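Local coordinates for protein probable enoyl-CoA hydratase/isomerase (Pseudomonas aeruginosa PAO1, PDB 5YLO) that probably acts as a Delta3,Delta2-enoyl-CoA isomerase of the crotonase family, with a likely role in the metabolism of unsaturated fatty acids, at residues H151-R154 with A160-R163; S110-G115 with A141-A146. All coordinates share one frame; numbering follows the deposited sequence.

Contact 1: H151-R154 with A160-R163; sequences HLPR and AAKR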
loop_
_atom_site.group_PDB
_atom_site.type_symbol
_atom_site.label_atom_id
_atom_site.label_comp_id
_atom_site.label_asym_id
_atom_site.label_seq_id
_atom_site.Cartn_x
_atom_site.Cartn_y
_atom_site.Cartn_z
ATOM N N HIS A 151 8.820 7.242 3.100
ATOM C CA HIS A 151 9.059 6.136 2.177
ATOM C C HIS A 151 8.621 4.801 2.764
ATOM O O HIS A 151 7.883 4.047 2.122
ATOM C CB HIS A 151 10.542 6.076 1.806
ATOM C CG HIS A 151 10.965 7.121 0.824
ATOM N ND1 HIS A 151 10.549 7.116 -0.489
ATOM C CD2 HIS A 151 11.776 8.197 0.957
ATOM C CE1 HIS A 151 11.079 8.147 -1.122
ATOM N NE2 HIS A 151 11.827 8.819 -0.266
ATOM N N LEU A 152 9.072 4.496 3.983
ATOM C CA LEU A 152 8.925 3.145 4.522
ATOM C C LEU A 152 7.479 2.670 4.603
ATOM O O LEU A 152 7.211 1.526 4.197
ATOM C CB LEU A 152 9.618 3.057 5.885
ATOM C CG LEU A 152 11.143 3.153 5.866
ATOM C CD1 LEU A 152 11.703 2.996 7.271
ATOM C CD2 LEU A 152 11.725 2.108 4.927
ATOM N N PRO A 153 6.515 3.450 5.107
ATOM C CA PRO A 153 5.131 2.944 5.122
ATOM C C PRO A 153 4.564 2.706 3.733
ATOM O O PRO A 153 3.712 1.824 3.561
ATOM C CB PRO A 153 4.361 4.042 5.870
ATOM C CG PRO A 153 5.178 5.272 5.673
ATOM C CD PRO A 153 6.600 4.795 5.708
ATOM N N ARG A 154 5.018 3.465 2.732
ATOM C CA ARG A 154 4.505 3.293 1.378
ATOM C C ARG A 154 5.051 2.031 0.720
ATOM O O ARG A 154 4.357 1.408 -0.091
ATOM C CB ARG A 154 4.837 4.526 0.538
ATOM C CG ARG A 154 4.010 5.748 0.896
ATOM C CD ARG A 154 4.517 7.002 0.206
ATOM N NE ARG A 154 3.520 8.066 0.263
ATOM C CZ ARG A 154 3.362 8.893 1.291
ATOM N NH1 ARG A 154 4.145 8.792 2.359
ATOM N NH2 ARG A 154 2.418 9.823 1.252
ATOM N N ALA A 160 5.201 -2.945 9.298
ATOM C CA ALA A 160 6.558 -3.347 8.938
ATOM C C ALA A 160 7.514 -2.164 8.997
ATOM O O ALA A 160 8.664 -2.306 9.429
ATOM C CB ALA A 160 6.567 -3.979 7.547
ATOM N N ALA A 161 7.051 -0.985 8.575
ATOM C CA ALA A 161 7.872 0.215 8.676
ATOM C C ALA A 161 8.153 0.584 10.126
ATOM O O ALA A 161 9.227 1.114 10.431
ATOM C CB ALA A 161 7.193 1.380 7.954
ATOM N N LYS A 162 7.210 0.311 11.030
ATOM C CA LYS A 162 7.425 0.635 12.435
ATOM C C LYS A 162 8.330 -0.378 13.122
ATOM O O LYS A 162 9.018 -0.029 14.088
ATOM C CB LYS A 162 6.085 0.739 13.163
ATOM C CG LYS A 162 5.211 1.884 12.675
ATOM C CD LYS A 162 3.848 1.870 13.342
ATOM C CE LYS A 162 2.951 2.951 12.770
ATOM N NZ LYS A 162 1.575 2.859 13.327
ATOM N N ARG A 163 8.349 -1.627 12.647
ATOM C CA ARG A 163 9.316 -2.589 13.167
ATOM C C ARG A 163 10.739 -2.155 12.844
ATOM O O ARG A 163 11.627 -2.222 13.701
ATOM C CB ARG A 163 9.044 -3.983 12.600
ATOM C CG ARG A 163 7.843 -4.688 13.204
ATOM C CD ARG A 163 7.742 -6.134 12.740
ATOM N NE ARG A 163 6.524 -6.768 13.239
ATOM C CZ ARG A 163 6.438 -7.417 14.397
ATOM N NH1 ARG A 163 7.501 -7.524 15.181
ATOM N NH2 ARG A 163 5.287 -7.959 14.770
#

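Contact 2: S110-G115 with A141-A146; sequences SAVGAG and AYCPDA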
loop_
_atom_site.group_PDB
_atom_site.type_symbol
_atom_site.label_atom_id
_atom_site.label_comp_id
_atom_site.label_asym_id
_atom_site.label_seq_id
_atom_site.Cartn_x
_atom_site.Cartn_y
_atom_site.Cartn_z
ATOM N N SER A 110 25.794 -2.090 3.309
ATOM C CA SER A 110 24.810 -1.607 4.271
ATOM C C SER A 110 24.388 -0.173 3.963
ATOM O O SER A 110 25.208 0.673 3.594
ATOM C CB SER A 110 25.359 -1.693 5.696
ATOM O OG SER A 110 26.339 -0.700 5.934
ATOM N N ALA A 111 23.092 0.097 4.119
ATOM C CA ALA A 111 22.533 1.437 3.997
ATOM C C ALA A 111 21.849 1.799 5.308
ATOM O O ALA A 111 20.990 1.054 5.789
ATOM C CB ALA A 111 21.542 1.522 2.831
ATOM N N VAL A 112 22.233 2.935 5.887
ATOM C CA VAL A 112 21.793 3.320 7.223
ATOM C C VAL A 112 21.239 4.738 7.179
ATOM O O VAL A 112 21.884 5.644 6.640
ATOM C CB VAL A 112 22.940 3.227 8.248
ATOM C CG1 VAL A 112 22.445 3.608 9.633
ATOM C CG2 VAL A 112 23.545 1.827 8.256
ATOM N N GLY A 113 20.049 4.921 7.743
ATOM C CA GLY A 113 19.503 6.257 7.943
ATOM C C GLY A 113 19.315 6.999 6.636
ATOM O O GLY A 113 18.588 6.554 5.738
ATOM N N ALA A 114 19.975 8.157 6.524
ATOM C CA ALA A 114 19.912 8.935 5.291
ATOM C C ALA A 114 20.486 8.162 4.111
ATOM O O ALA A 114 20.111 8.418 2.961
ATOM C CB ALA A 114 20.652 10.262 5.465
ATOM N N GLY A 115 21.397 7.223 4.374
ATOM C CA GLY A 115 21.907 6.388 3.303
ATOM C C GLY A 115 20.843 5.477 2.727
ATOM O O GLY A 115 20.779 5.273 1.511
ATOM N N ALA A 141 22.027 5.312 18.536
ATOM C CA ALA A 141 21.645 6.603 17.983
ATOM C C ALA A 141 20.299 6.463 17.285
ATOM O O ALA A 141 19.769 5.360 17.125
ATOM C CB ALA A 141 22.706 7.137 17.015
ATOM N N TYR A 142 19.750 7.603 16.867
ATOM C CA TYR A 142 18.471 7.658 16.166
ATOM C C TYR A 142 18.642 8.498 14.909
ATOM O O TYR A 142 18.958 9.690 14.994
ATOM C CB TYR A 142 17.375 8.242 17.063
ATOM C CG TYR A 142 15.976 7.868 16.635
ATOM C CD1 TYR A 142 15.324 8.572 15.630
ATOM C CD2 TYR A 142 15.307 6.810 17.235
ATOM C CE1 TYR A 142 14.046 8.232 15.235
ATOM C CE2 TYR A 142 14.027 6.463 16.848
ATOM C CZ TYR A 142 13.402 7.178 15.848
ATOM O OH TYR A 142 12.129 6.837 15.458
ATOM N N CYS A 143 18.426 7.883 13.748
ATOM C CA CYS A 143 18.665 8.544 12.477
ATOM C C CYS A 143 17.537 9.514 12.141
ATOM O O CYS A 143 16.430 9.404 12.674
ATOM C CB CYS A 143 18.802 7.513 11.363
ATOM S SG CYS A 143 20.046 6.238 11.654
ATOM N N PRO A 144 17.807 10.494 11.279
ATOM C CA PRO A 144 16.723 11.340 10.758
ATOM C C PRO A 144 15.635 10.491 10.116
ATOM O O PRO A 144 15.908 9.627 9.279
ATOM C CB PRO A 144 17.425 12.229 9.725
ATOM C CG PRO A 144 18.889 12.110 9.988
ATOM C CD PRO A 144 19.140 11.065 11.026
ATOM N N ASP A 145 14.390 10.752 10.512
ATOM C CA ASP A 145 13.256 9.920 10.135
ATOM C C ASP A 145 12.276 10.631 9.210
ATOM O O ASP A 145 11.165 10.134 9.007
ATOM C CB ASP A 145 12.529 9.428 11.391
ATOM C CG ASP A 145 12.068 10.570 12.286
ATOM O OD1 ASP A 145 12.727 11.630 12.289
ATOM O OD2 ASP A 145 11.049 10.406 12.990
ATOM N N ALA A 146 12.661 11.776 8.643
ATOM C CA ALA A 146 11.756 12.525 7.776
ATOM C C ALA A 146 11.399 11.723 6.530
ATOM O O ALA A 146 10.229 11.403 6.292
ATOM C CB ALA A 146 12.389 13.865 7.395
#

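Contact 1: H151-R154 with A160-R163
Ala161 presses its single methyl group against the backbone of Leu152 and Pro153, joining two successive helices, 146-156 and 158-166, of a crotonase-fold subunit. The pair is compact: the CA atoms of Leu152 and Ala161 are 5.2 Å apart, an approach that the short alanine side chain permits. The CB of Ala161 lies 3.6 Å from the C of Leu152 and equally 3.6 Å from the N of Pro153, which places the methyl over the peptide link between them. That nitrogen belongs to a proline and carries no hydrogen; the helix is kinked here, since the N of Pro153 has no bond to the turn before.

On the Leu152 side the methyl also meets a methylene, with CB of Ala161 3.6 Å from CB of Leu152. With CG anti to the carbonyl carbon (chi1 -69°), the branched end is carried past the methyl, CG of Leu152 staying 4.8 Å from CB of Ala161, and CB makes the touch. The leucine side chain also packs on Leu164 and Leu165 farther along the second helix, and on Met116 and Leu120 of helix 114-120, which ties the pair to the body of the subunit. Both helices also reach a neighbouring subunit: Lys162 NZ forms a salt bridge with Asp123 of that subunit, and Arg154 NH2 a hydrogen bond with its Gly220 O. The proline ring adds a looser touch through CD, the ring carbon next to the nitrogen, CD of Pro153 standing 4.1 Å from CB of Ala161.

Contact 2: S110-G115 with A141-A146
Cys143 lays its side chain against the turn at Gly113, where strand 111-112 gives way to helix 114-120. This strand-turn-helix unit is a recurrent element of the crotonase fold; in relatives it helps to form the oxyanion hole, and a similar role here is probable.

The close contacts between the segments are apolar. The CA of Gly113 is met by CB of Cys143 at 3.7 Å and by SG of Cys143 at 3.8 Å, so the CB-SG bond lies alongside the glycine rather than pointing at it. The sulfur reaches this place because it is set beside the backbone N of Cys143 and opposite the carbonyl carbon (chi1 -54°). It then grazes one branch of Val112: CG1, trans to the valine N at chi1 -179°, is 4.1 Å from SG of Cys143.

Backbone hydrogen bonds act within the first segment and beside it. The N of Gly115 bonds to the O of Val112 at 2.8 Å, closing a type II' beta turn with Gly113 and Ala114 at its corners; Gly113, which is also the N-cap residue, has the positive phi (61°) that this turn needs. Main-chain bonds from Ala111 and Gly113 pair strand 111-112 and the turn with strand 132-134.

Polar bonds hold loop 141-146 to parts beyond this contact. Tyr142 OH and Asp145 OD2 both bond to Thr213 OG1 of a neighbouring subunit, and Ser149 OG bonds to the backbone O of Asp145 and Ala146.

No hydrogen bond crosses between the segments: the sulfur and the glycine CA meet by van der Waals contact, and the hydrogen bonds that help to position the two segments are made to other parts of the chain and to the neighbouring subunit.

From the N terminus, the chain enters contact 2 at 110-115, runs through helix 114-120 and strands 124-128 and 132-134, and returns at 141-146, closing a loop of 25 intervening residues. Contact 1 opens only afterwards, at 151-154, and closes after five residues at 160-163, so the two loops follow in series and neither nest nor cross. The chain runs on from 141-146 into helix 146-156, which carries the first half of contact 1. Their centres are 13 Å apart, with nearest atoms about 5 Å apart and not touching. Helix 114-120, which starts inside contact 2, also packs against Leu152 of contact 1, and both contacts reach a second subunit.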